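Local coordinates for alternansucrase (Leuconostoc mesenteroides, PDB 6HVG), which belongs to glycoside hydrolase family 70, a TIM-barrel family, and joins its barrel region to choline-binding-type repeats, with a bound calcium ion, at residues A[1261-1265]-A[1266-1270]; A[438-441]-A[442-446]; A[1303-1306]-A[1307-1311]; A[1185-1189]-A[1190-1194]. One frame throughout, in Å; residues are numbered along the deposited sequence.

Contact 1: residues A[1261-1265]-A[1266-1270]; sequences VLKDW and ATNQY
Val1261 meets Tyr1270 in two ways. Its CG1 methyl packs 3.6 Å from Tyr1270 CD2, the two side chains crossing at about a right angle. Its carbonyl O lies in the plane of the same ring, at the edge, 3.4 Å from Tyr1270 CE2. CG1 can do this because it stands anti to the backbone N (chi1 -180°), while CG2 faces Leu1191 and Val1193 of strand 1190-1197. Leu1262 points away at CB, and its side chain packs on Leu439. Its carbonyl O remains near Tyr1270, with a CA-H...O contact of 3.6 Å from Tyr1270 CA to Leu1262 O. Lys1263 lays its aliphatic part over one face of the tyrosine ring. Lys1263 CG sits 4.0 Å from the Tyr1270 centroid, nearly on the ring normal, as a CH-pi contact. The extended chain carries NZ onward to a weak hydrogen bond with Asn1268 OD1. Lys1263 and Tyr1270 form a single antiparallel beta bridge, a non-hydrogen-bonded pair at the base of a short hairpin in the loop between strands 1248-1252 and 1291-1292. Asp1264 closes the hairpin. Its N donates almost straight to Gln1269 O at 3.1 Å (177°). Its carboxylate folds over the turn. OD2 takes Thr1267 OG1 on the anti lone pair and Thr1267 N from above the carboxylate plane, at 2.9 Å from that N. OD1 has another partner, Ser1305 OG. Trp1265 touches the following residues through CB. Its NE1 bonds Asp446 OD2, and its ring meets Tyr1259 edge-to-face.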
loop_
_atom_site.group_PDB
_atom_site.type_symbol
_atom_site.label_atom_id
_atom_site.label_comp_id
_atom_site.label_asym_id
_atom_site.label_seq_id
_atom_site.Cartn_x
_atom_site.Cartn_y
_atom_site.Cartn_z
ATOM N N VAL A 1261 9.668 18.937 17.562
ATOM C CA VAL A 1261 10.929 19.559 17.949
ATOM C C VAL A 1261 10.672 21.058 18.056
ATOM O O VAL A 1261 10.284 21.691 17.078
ATOM C CB VAL A 1261 12.037 19.327 16.912
ATOM C CG1 VAL A 1261 13.342 19.986 17.362
ATOM C CG2 VAL A 1261 12.266 17.839 16.670
ATOM N N LEU A 1262 10.884 21.622 19.244
ATOM C CA LEU A 1262 10.375 22.953 19.570
ATOM C C LEU A 1262 11.188 24.094 18.997
ATOM O O LEU A 1262 12.410 24.053 18.951
ATOM C CB LEU A 1262 10.265 23.117 21.073
ATOM C CG LEU A 1262 9.283 22.148 21.725
ATOM C CD1 LEU A 1262 9.355 22.203 23.241
ATOM C CD2 LEU A 1262 7.886 22.462 21.247
ATOM N N LYS A 1263 10.455 25.126 18.591
ATOM C CA LYS A 1263 10.946 26.185 17.733
ATOM C C LYS A 1263 10.301 27.500 18.136
ATOM O O LYS A 1263 9.187 27.510 18.648
ATOM C CB LYS A 1263 10.563 25.800 16.310
ATOM C CG LYS A 1263 11.047 26.661 15.155
ATOM C CD LYS A 1263 10.049 26.554 14.010
ATOM C CE LYS A 1263 10.540 27.016 12.653
ATOM N NZ LYS A 1263 9.387 27.089 11.708
ATOM N N ASP A 1264 11.026 28.595 17.944
ATOM C CA ASP A 1264 10.502 29.926 18.153
ATOM C C ASP A 1264 9.995 30.454 16.824
ATOM O O ASP A 1264 10.747 30.452 15.845
ATOM C CB ASP A 1264 11.606 30.832 18.666
ATOM C CG ASP A 1264 11.221 32.286 18.616
ATOM O OD1 ASP A 1264 10.206 32.654 19.242
ATOM O OD2 ASP A 1264 11.912 33.058 17.933
ATOM N N TRP A 1265 8.731 30.889 16.772
ATOM C CA TRP A 1265 8.141 31.255 15.488
ATOM C C TRP A 1265 8.775 32.488 14.928
ATOM O O TRP A 1265 8.832 32.666 13.710
ATOM C CB TRP A 1265 6.633 31.462 15.574
ATOM C CG TRP A 1265 5.871 30.269 16.062
ATOM C CD1 TRP A 1265 5.058 30.216 17.148
ATOM C CD2 TRP A 1265 5.843 28.976 15.486
ATOM N NE1 TRP A 1265 4.527 28.966 17.298
ATOM C CE2 TRP A 1265 5.001 28.177 16.293
ATOM C CE3 TRP A 1265 6.427 28.411 14.361
ATOM C CZ2 TRP A 1265 4.736 26.837 16.012
ATOM C CZ3 TRP A 1265 6.160 27.063 14.079
ATOM C CH2 TRP A 1265 5.317 26.299 14.908
ATOM N N ALA A 1266 9.243 33.356 15.810
ATOM C CA ALA A 1266 9.698 34.687 15.430
ATOM C C ALA A 1266 11.002 34.691 14.653
ATOM O O ALA A 1266 11.128 35.367 13.632
ATOM C CB ALA A 1266 9.846 35.517 16.672
ATOM N N THR A 1267 11.972 33.934 15.158
ATOM C CA THR A 1267 13.285 33.820 14.547
ATOM C C THR A 1267 13.461 32.544 13.744
ATOM O O THR A 1267 14.395 32.443 12.965
ATOM C CB THR A 1267 14.341 33.806 15.630
ATOM O OG1 THR A 1267 14.040 32.769 16.560
ATOM C CG2 THR A 1267 14.354 35.117 16.365
ATOM N N ASN A 1268 12.536 31.597 13.915
ATOM C CA ASN A 1268 12.582 30.257 13.317
ATOM C C ASN A 1268 13.776 29.409 13.752
ATOM O O ASN A 1268 14.064 28.418 13.134
ATOM C CB ASN A 1268 12.478 30.335 11.811
ATOM C CG ASN A 1268 11.146 30.913 11.356
ATOM O OD1 ASN A 1268 10.082 30.326 11.587
ATOM N ND2 ASN A 1268 11.207 32.046 10.661
ATOM N N GLN A 1269 14.417 29.777 14.857
ATOM C CA GLN A 1269 15.509 29.014 15.421
ATOM C C GLN A 1269 14.957 27.992 16.404
ATOM O O GLN A 1269 13.991 28.266 17.114
ATOM C CB GLN A 1269 16.485 29.955 16.130
ATOM C CG GLN A 1269 17.746 29.278 16.641
ATOM C CD GLN A 1269 18.682 30.249 17.306
ATOM O OE1 GLN A 1269 18.397 31.435 17.396
ATOM N NE2 GLN A 1269 19.802 29.742 17.797
ATOM N N TYR A 1270 15.563 26.806 16.434
ATOM C CA TYR A 1270 15.092 25.736 17.308
ATOM C C TYR A 1270 15.801 25.841 18.642
ATOM O O TYR A 1270 16.960 26.219 18.698
ATOM C CB TYR A 1270 15.346 24.364 16.677
ATOM C CG TYR A 1270 14.412 23.968 15.520
ATOM C CD1 TYR A 1270 14.709 24.312 14.206
ATOM C CD2 TYR A 1270 13.252 23.227 15.737
ATOM C CE1 TYR A 1270 13.887 23.942 13.157
ATOM C CE2 TYR A 1270 12.425 22.865 14.685
ATOM C CZ TYR A 1270 12.764 23.216 13.406
ATOM O OH TYR A 1270 11.942 22.879 12.371
#

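Contact 2: residues A[438-441]-A[442-446]; sequences PLLM and TWWPD
Leu439 and Trp443 lie side by side and point the same way. The branch that touches is Leu439 CD2, 4.0 Å from Trp443 CE3, and it approaches the ring obliquely. Both side chains have CG anti to the backbone N (chi1 -169° and 173°), consistent with their lying alongside each other. Leu440 and Trp444 behave differently and cross at a slant. Leu440 CD2 reaches Trp444 CD1 at 4.2 Å. The Leu440 and Met441 carbonyl oxygens also lie obliquely by the Trp444 ring. The two indoles leave the extended backbone on opposite sides. Each has peptide atoms against one face: Pro445 N lies over the rim of the Trp443 ring, and Thr442 C over the rim of the Trp444 ring. Trp443 NE1 finds its partner in Ser1307 OG, and its ring meets Phe1271 with planes near perpendicular. Trp444 packs against helix 474-495 and the ring of Tyr453.

One carbonyl grips the turn. Leu439 O accepts from Thr442 N at 3.1 Å, from above its plane, and from Trp443 N at 2.9 Å, nearly along the C=O axis. Before it, Met441 N bonds Pro438 O at 3.0 Å. Leu440 CA adds a CA-H...O contact with Trp443 O at 3.4 Å. The chain thus makes one compact turn after strand 437-438, then runs extended through the two tryptophans. It ends at Asp446, the N-cap of helix 447-462. The Asp446 side chain caps a backbone N there, and its OD1 bonds Thr449 OG1. This is a strand-to-helix connection with a capped helix start.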
loop_
_atom_site.group_PDB
_atom_site.type_symbol
_atom_site.label_atom_id
_atom_site.label_comp_id
_atom_site.label_asym_id
_atom_site.label_seq_id
_atom_site.Cartn_x
_atom_site.Cartn_y
_atom_site.Cartn_z
ATOM N N PRO A 438 6.891 19.317 33.644
ATOM C CA PRO A 438 6.673 19.479 32.216
ATOM C C PRO A 438 6.885 20.906 31.778
ATOM O O PRO A 438 6.389 21.834 32.412
ATOM C CB PRO A 438 5.194 19.079 32.006
ATOM C CG PRO A 438 4.586 19.117 33.333
ATOM C CD PRO A 438 5.662 18.948 34.355
ATOM N N LEU A 439 7.577 21.068 30.660
ATOM C CA LEU A 439 7.801 22.361 30.067
ATOM C C LEU A 439 6.491 23.107 29.842
ATOM O O LEU A 439 6.415 24.324 30.021
ATOM C CB LEU A 439 8.540 22.192 28.734
ATOM C CG LEU A 439 9.101 23.456 28.083
ATOM C CD1 LEU A 439 10.118 24.175 28.955
ATOM C CD2 LEU A 439 9.729 23.084 26.764
ATOM N N LEU A 440 5.457 22.386 29.436
ATOM C CA LEU A 440 4.156 22.989 29.150
ATOM C C LEU A 440 3.375 23.498 30.377
ATOM O O LEU A 440 2.299 24.094 30.225
ATOM C CB LEU A 440 3.284 22.013 28.346
ATOM C CG LEU A 440 3.761 21.620 26.934
ATOM C CD1 LEU A 440 2.865 20.545 26.341
ATOM C CD2 LEU A 440 3.786 22.827 26.008
ATOM N N MET A 441 3.918 23.288 31.572
ATOM C CA MET A 441 3.385 23.904 32.796
ATOM C C MET A 441 3.728 25.394 32.867
ATOM O O MET A 441 3.025 26.156 33.531
ATOM C CB MET A 441 3.928 23.166 34.037
ATOM C CG MET A 441 3.291 23.550 35.377
ATOM S SD MET A 441 3.958 22.635 36.800
ATOM C CE MET A 441 5.584 23.370 36.966
ATOM N N THR A 442 4.802 25.784 32.173
ATOM C CA THR A 442 5.424 27.100 32.266
ATOM C C THR A 442 5.612 27.821 30.931
ATOM O O THR A 442 5.669 29.045 30.896
ATOM C CB THR A 442 6.796 26.940 32.939
ATOM O OG1 THR A 442 6.589 26.506 34.295
ATOM C CG2 THR A 442 7.593 28.259 32.933
ATOM N N TRP A 443 5.725 27.092 29.828
ATOM C CA TRP A 443 5.984 27.713 28.523
ATOM C C TRP A 443 5.119 27.087 27.436
ATOM O O TRP A 443 4.707 25.951 27.556
ATOM C CB TRP A 443 7.467 27.576 28.167
ATOM C CG TRP A 443 7.812 28.015 26.795
ATOM C CD1 TRP A 443 8.285 29.236 26.410
ATOM C CD2 TRP A 443 7.703 27.235 25.604
ATOM N NE1 TRP A 443 8.472 29.269 25.051
ATOM C CE2 TRP A 443 8.117 28.051 24.529
ATOM C CE3 TRP A 443 7.272 25.933 25.337
ATOM C CZ2 TRP A 443 8.122 27.601 23.205
ATOM C CZ3 TRP A 443 7.274 25.486 24.020
ATOM C CH2 TRP A 443 7.697 26.315 22.973
ATOM N N TRP A 444 4.822 27.864 26.398
ATOM C CA TRP A 444 4.052 27.404 25.263
ATOM C C TRP A 444 4.638 28.020 23.974
ATOM O O TRP A 444 5.216 29.102 24.017
ATOM C CB TRP A 444 2.577 27.812 25.475
ATOM C CG TRP A 444 2.066 27.307 26.776
ATOM C CD1 TRP A 444 1.431 26.126 26.995
ATOM C CD2 TRP A 444 2.207 27.929 28.070
ATOM N NE1 TRP A 444 1.165 25.975 28.333
ATOM C CE2 TRP A 444 1.633 27.068 29.014
ATOM C CE3 TRP A 444 2.774 29.111 28.517
ATOM C CZ2 TRP A 444 1.598 27.366 30.383
ATOM C CZ3 TRP A 444 2.732 29.405 29.874
ATOM C CH2 TRP A 444 2.152 28.542 30.785
ATOM N N PRO A 445 4.474 27.348 22.829
ATOM C CA PRO A 445 4.937 27.888 21.565
ATOM C C PRO A 445 4.155 29.102 21.075
ATOM O O PRO A 445 4.720 29.952 20.388
ATOM C CB PRO A 445 4.770 26.721 20.607
ATOM C CG PRO A 445 3.705 25.881 21.198
ATOM C CD PRO A 445 3.847 26.027 22.672
ATOM N N ASP A 446 2.883 29.184 21.426
ATOM C CA ASP A 446 1.964 30.218 20.919
ATOM C C ASP A 446 0.721 30.283 21.837
ATOM O O ASP A 446 0.500 29.416 22.672
ATOM C CB ASP A 446 1.567 29.922 19.459
ATOM C CG ASP A 446 1.339 28.408 19.196
ATOM O OD1 ASP A 446 0.362 27.847 19.739
ATOM O OD2 ASP A 446 2.165 27.783 18.486
#

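Contact 3: residues A[1303-1306]-A[1307-1311]; sequences YYSI and SGYQA
The ring of Tyr1304 is overlapped by Gln1310, whose CB lies over one face, 4.2 Å from the Tyr1304 centroid and 26° off the ring normal. The two residues are a non-hydrogen-bonded pair of a tight beta hairpin that ends strand 1301-1304. The glutamine chain runs on, extended, along the same face. Its amide plane is only 12° from that of the phenol, so the flat groups lie almost parallel. Gly1308 O sits in the plane of the same ring, at the edge.

The hairpin closes through a type I turn from Ser1305 to Gly1308 and a G1 bulge. Ser1305 N donates to Tyr1309 O at 3.0 Å. Ser1305 O accepts from Gly1308 N, at 2.8 Å and from above the carbonyl plane. Gly1308 has a positive phi of 92°, where a CB would press on the preceding carbonyl. Ser1305 OG, set between its own N and carbonyl carbon, turns into the loop and accepts a weak bond from Tyr1309 N. Its stronger partner is Asp1264 OD1, and Ser1307 OG is taken by Trp443 NE1. Tyr1309 stacks on Phe1280, and its OH bonds Leu1281 O.

Beyond the pair, Ala1311 N bonds Tyr1303 O at 2.9 Å. Ala1311 CB lies at the edge of the Tyr1303 ring, near its plane, 4.1 Å from Tyr1303 CD2. A water molecule joins the two arms here: it accepts from Tyr1303 N at 3.1 Å and from Gln1310 NE2, and lies 2.7 Å from Ala1311 O, to which it probably donates.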
loop_
_atom_site.group_PDB
_atom_site.type_symbol
_atom_site.label_atom_id
_atom_site.label_comp_id
_atom_site.label_asym_id
_atom_site.label_seq_id
_atom_site.Cartn_x
_atom_site.Cartn_y
_atom_site.Cartn_z
ATOM N N TYR A 1303 6.438 42.548 16.154
ATOM C CA TYR A 1303 5.833 41.502 16.976
ATOM C C TYR A 1303 6.875 40.739 17.752
ATOM O O TYR A 1303 7.950 40.486 17.237
ATOM C CB TYR A 1303 5.031 40.524 16.118
ATOM C CG TYR A 1303 4.519 39.331 16.897
ATOM C CD1 TYR A 1303 3.333 39.391 17.616
ATOM C CD2 TYR A 1303 5.224 38.148 16.913
ATOM C CE1 TYR A 1303 2.887 38.299 18.352
ATOM C CE2 TYR A 1303 4.781 37.061 17.617
ATOM C CZ TYR A 1303 3.625 37.129 18.336
ATOM O OH TYR A 1303 3.196 36.007 19.000
ATOM N N TYR A 1304 6.558 40.401 18.998
ATOM C CA TYR A 1304 7.445 39.615 19.832
ATOM C C TYR A 1304 6.725 38.326 20.248
ATOM O O TYR A 1304 5.582 38.368 20.710
ATOM C CB TYR A 1304 7.862 40.423 21.067
ATOM C CG TYR A 1304 8.878 41.483 20.770
ATOM C CD1 TYR A 1304 8.514 42.700 20.185
ATOM C CD2 TYR A 1304 10.208 41.282 21.079
ATOM C CE1 TYR A 1304 9.462 43.673 19.906
ATOM C CE2 TYR A 1304 11.158 42.250 20.813
ATOM C CZ TYR A 1304 10.786 43.429 20.233
ATOM O OH TYR A 1304 11.773 44.333 19.973
ATOM N N SER A 1305 7.408 37.199 20.095
ATOM C CA SER A 1305 6.841 35.894 20.420
ATOM C C SER A 1305 6.742 35.642 21.922
ATOM O O SER A 1305 7.313 36.398 22.703
ATOM C CB SER A 1305 7.689 34.819 19.786
ATOM O OG SER A 1305 9.013 34.900 20.281
ATOM N N ILE A 1306 6.039 34.574 22.311
ATOM C CA ILE A 1306 5.886 34.235 23.726
ATOM C C ILE A 1306 7.244 34.031 24.409
ATOM O O ILE A 1306 7.352 34.193 25.612
ATOM C CB ILE A 1306 5.023 32.983 23.925
ATOM C CG1 ILE A 1306 3.597 33.297 23.544
ATOM C CG2 ILE A 1306 5.036 32.522 25.371
ATOM C CD1 ILE A 1306 2.587 32.247 23.951
ATOM N N SER A 1307 8.262 33.677 23.639
ATOM C CA SER A 1307 9.585 33.469 24.175
ATOM C C SER A 1307 10.405 34.755 24.251
ATOM O O SER A 1307 11.547 34.744 24.714
ATOM C CB SER A 1307 10.331 32.452 23.310
ATOM O OG SER A 1307 9.654 31.202 23.305
ATOM N N GLY A 1308 9.828 35.866 23.829
ATOM C CA GLY A 1308 10.466 37.158 23.983
ATOM C C GLY A 1308 11.326 37.671 22.855
ATOM O O GLY A 1308 12.068 38.616 23.068
ATOM N N TYR A 1309 11.230 37.092 21.665
ATOM C CA TYR A 1309 12.121 37.492 20.557
ATOM C C TYR A 1309 11.359 38.169 19.438
ATOM O O TYR A 1309 10.176 37.899 19.242
ATOM C CB TYR A 1309 12.853 36.301 20.012
ATOM C CG TYR A 1309 13.643 35.569 21.048
ATOM C CD1 TYR A 1309 14.858 36.055 21.487
ATOM C CD2 TYR A 1309 13.183 34.354 21.581
ATOM C CE1 TYR A 1309 15.617 35.361 22.428
ATOM C CE2 TYR A 1309 13.930 33.649 22.533
ATOM C CZ TYR A 1309 15.150 34.167 22.953
ATOM O OH TYR A 1309 15.904 33.518 23.895
ATOM N N GLN A 1310 12.022 39.079 18.731
ATOM C CA GLN A 1310 11.390 39.828 17.672
ATOM C C GLN A 1310 11.230 39.013 16.409
ATOM O O GLN A 1310 12.135 38.283 16.024
ATOM C CB GLN A 1310 12.197 41.081 17.354
ATOM C CG GLN A 1310 11.373 42.116 16.577
ATOM C CD GLN A 1310 12.159 43.331 16.159
ATOM O OE1 GLN A 1310 13.326 43.473 16.514
ATOM N NE2 GLN A 1310 11.527 44.212 15.380
ATOM N N ALA A 1311 10.072 39.156 15.768
ATOM C CA ALA A 1311 9.785 38.476 14.509
ATOM C C ALA A 1311 10.517 39.168 13.383
ATOM O O ALA A 1311 10.272 40.333 13.091
ATOM C CB ALA A 1311 8.276 38.486 14.232
HETATM O O HOH W 1 9.051 42.222 14.544
#

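Contact 4: residues A[1185-1189]-A[1190-1194]; sequences TDFVN and LLYVA
Apolar contacts join Phe1187 to Leu1190 and Tyr1192. Leu1190 CD1 lies over one face of the Phe1187 ring, 4.1 Å from its centroid and 15° off the normal, in a CH-pi contact. The methyl is offset toward the CG-CD1 bond, 4.0 Å from both Phe1187 CG and Phe1187 CD1. At the ring edge, in plane, Tyr1192 CD1 comes 3.5 Å from Phe1187 CZ. The two aromatic planes are inclined at 56° with centroids 5.8 Å apart, an oblique pair. Phe1187 CG stands anti to the backbone N (chi1 -156°), which brings the ring to Leu1190 CD1 on one face and to Tyr1192 CD1 at its edge. Leu535 of strand 534-537 touches both aromatic side chains.

These residues lie where the loop after strand 1166-1175 returns as strand 1190-1197, the outermost strand of an antiparallel sheet. Asn1189 and Leu1190 both face Ala1172, forming a G1 beta bulge. Asn1189 has left-handed backbone angles.

Polar bonds shape the loop rather than bridge the aromatic contact. Thr1185 OG1 accepts from Phe1187 N at 3.0 Å, an ST turn, and also bonds Asp521 OD2. Phe1187 is the centre of an inverse gamma turn, closed by a weak bond of 3.0 Å from Val1188 N to Asp1186 O. Tyr1192 OH has Glu520 OE2 and Leu1254 N as partners.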
loop_
_atom_site.group_PDB
_atom_site.type_symbol
_atom_site.label_atom_id
_atom_site.label_comp_id
_atom_site.label_asym_id
_atom_site.label_seq_id
_atom_site.Cartn_x
_atom_site.Cartn_y
_atom_site.Cartn_z
ATOM N N THR A 1185 3.259 20.129 0.273
ATOM C CA THR A 1185 3.664 19.857 1.636
ATOM C C THR A 1185 4.454 21.016 2.229
ATOM O O THR A 1185 5.370 21.570 1.605
ATOM C CB THR A 1185 4.510 18.558 1.787
ATOM O OG1 THR A 1185 4.701 18.269 3.175
ATOM C CG2 THR A 1185 5.901 18.728 1.154
ATOM N N ASP A 1186 4.103 21.338 3.468
ATOM C CA ASP A 1186 4.867 22.297 4.252
ATOM C C ASP A 1186 5.993 21.585 4.965
ATOM O O ASP A 1186 6.858 22.240 5.531
ATOM C CB ASP A 1186 3.982 22.995 5.303
ATOM C CG ASP A 1186 2.690 23.511 4.718
ATOM O OD1 ASP A 1186 2.741 24.009 3.562
ATOM O OD2 ASP A 1186 1.639 23.382 5.405
ATOM N N PHE A 1187 5.964 20.253 4.965
ATOM C CA PHE A 1187 6.979 19.461 5.636
ATOM C C PHE A 1187 8.230 19.354 4.762
ATOM O O PHE A 1187 8.418 18.384 4.044
ATOM C CB PHE A 1187 6.419 18.097 5.983
ATOM C CG PHE A 1187 7.127 17.411 7.125
ATOM C CD1 PHE A 1187 8.499 17.176 7.093
ATOM C CD2 PHE A 1187 6.406 16.969 8.224
ATOM C CE1 PHE A 1187 9.124 16.509 8.127
ATOM C CE2 PHE A 1187 7.034 16.292 9.246
ATOM C CZ PHE A 1187 8.393 16.068 9.200
ATOM N N VAL A 1188 9.071 20.383 4.824
ATOM C CA VAL A 1188 10.317 20.430 4.091
ATOM C C VAL A 1188 11.444 20.869 5.016
ATOM O O VAL A 1188 11.318 21.867 5.726
ATOM C CB VAL A 1188 10.191 21.378 2.899
ATOM C CG1 VAL A 1188 11.471 21.407 2.077
ATOM C CG2 VAL A 1188 9.030 20.945 2.021
ATOM N N ASN A 1189 12.541 20.113 5.008
ATOM C CA ASN A 1189 13.710 20.381 5.834
ATOM C C ASN A 1189 13.394 20.734 7.285
ATOM O O ASN A 1189 14.016 21.626 7.839
ATOM C CB ASN A 1189 14.556 21.469 5.198
ATOM C CG ASN A 1189 15.089 21.065 3.832
ATOM O OD1 ASN A 1189 15.739 20.053 3.677
ATOM N ND2 ASN A 1189 14.843 21.881 2.847
ATOM N N LEU A 1190 12.446 20.019 7.894
ATOM C CA LEU A 1190 12.075 20.226 9.310
ATOM C C LEU A 1190 12.782 19.250 10.246
ATOM O O LEU A 1190 13.110 18.133 9.858
ATOM C CB LEU A 1190 10.569 20.053 9.533
ATOM C CG LEU A 1190 9.641 20.900 8.661
ATOM C CD1 LEU A 1190 8.203 20.676 9.098
ATOM C CD2 LEU A 1190 9.988 22.368 8.736
ATOM N N LEU A 1191 13.009 19.677 11.480
ATOM C CA LEU A 1191 13.643 18.813 12.456
ATOM C C LEU A 1191 12.590 17.867 13.012
ATOM O O LEU A 1191 11.443 18.249 13.281
ATOM C CB LEU A 1191 14.342 19.607 13.577
ATOM C CG LEU A 1191 15.483 20.565 13.199
ATOM C CD1 LEU A 1191 16.415 20.794 14.385
ATOM C CD2 LEU A 1191 16.298 20.102 12.009
ATOM N N TYR A 1192 13.007 16.617 13.177
ATOM C CA TYR A 1192 12.097 15.526 13.504
ATOM C C TYR A 1192 12.836 14.561 14.395
ATOM O O TYR A 1192 14.041 14.377 14.231
ATOM C CB TYR A 1192 11.685 14.813 12.223
ATOM C CG TYR A 1192 10.470 13.944 12.332
ATOM C CD1 TYR A 1192 9.210 14.481 12.225
ATOM C CD2 TYR A 1192 10.584 12.582 12.471
ATOM C CE1 TYR A 1192 8.082 13.685 12.298
ATOM C CE2 TYR A 1192 9.472 11.779 12.548
ATOM C CZ TYR A 1192 8.222 12.332 12.460
ATOM O OH TYR A 1192 7.105 11.522 12.547
ATOM N N VAL A 1193 12.114 13.975 15.347
ATOM C CA VAL A 1193 12.664 12.939 16.203
ATOM C C VAL A 1193 12.300 11.611 15.580
ATOM O O VAL A 1193 11.137 11.273 15.477
ATOM C CB VAL A 1193 12.077 12.995 17.617
ATOM C CG1 VAL A 1193 12.501 11.783 18.422
ATOM C CG2 VAL A 1193 12.540 14.249 18.324
ATOM N N ALA A 1194 13.314 10.867 15.159
ATOM C CA ALA A 1194 13.124 9.548 14.589
ATOM C C ALA A 1194 13.770 8.497 15.472
ATOM O O ALA A 1194 14.592 8.819 16.317
ATOM C CB ALA A 1194 13.728 9.502 13.201
#

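How the contacts relate
From the N terminus the order is contact 2, contact 4, contact 1, contact 3. Contacts 1 to 3 close local turns, and contact 4 leads a loop into edge strand 1190-1197; they follow in series, so none nest or cross. Contact 2 leads from strand 437-438 into helix 447-462, contact 1 is a hairpin in the loop after strand 1248-1252, and contact 3 follows strand 1301-1304. Contact 1 is the hub. It touches contact 4 through Val1261 and Tyr1270, contact 2 through Leu1262 and Trp1265, and contact 3 through Asp1264 and Ala1266. Contacts 2 and 3 also touch each other. Contact 4 stays apart from those two, nearest atoms about 13 Å and 15 Å away respectively.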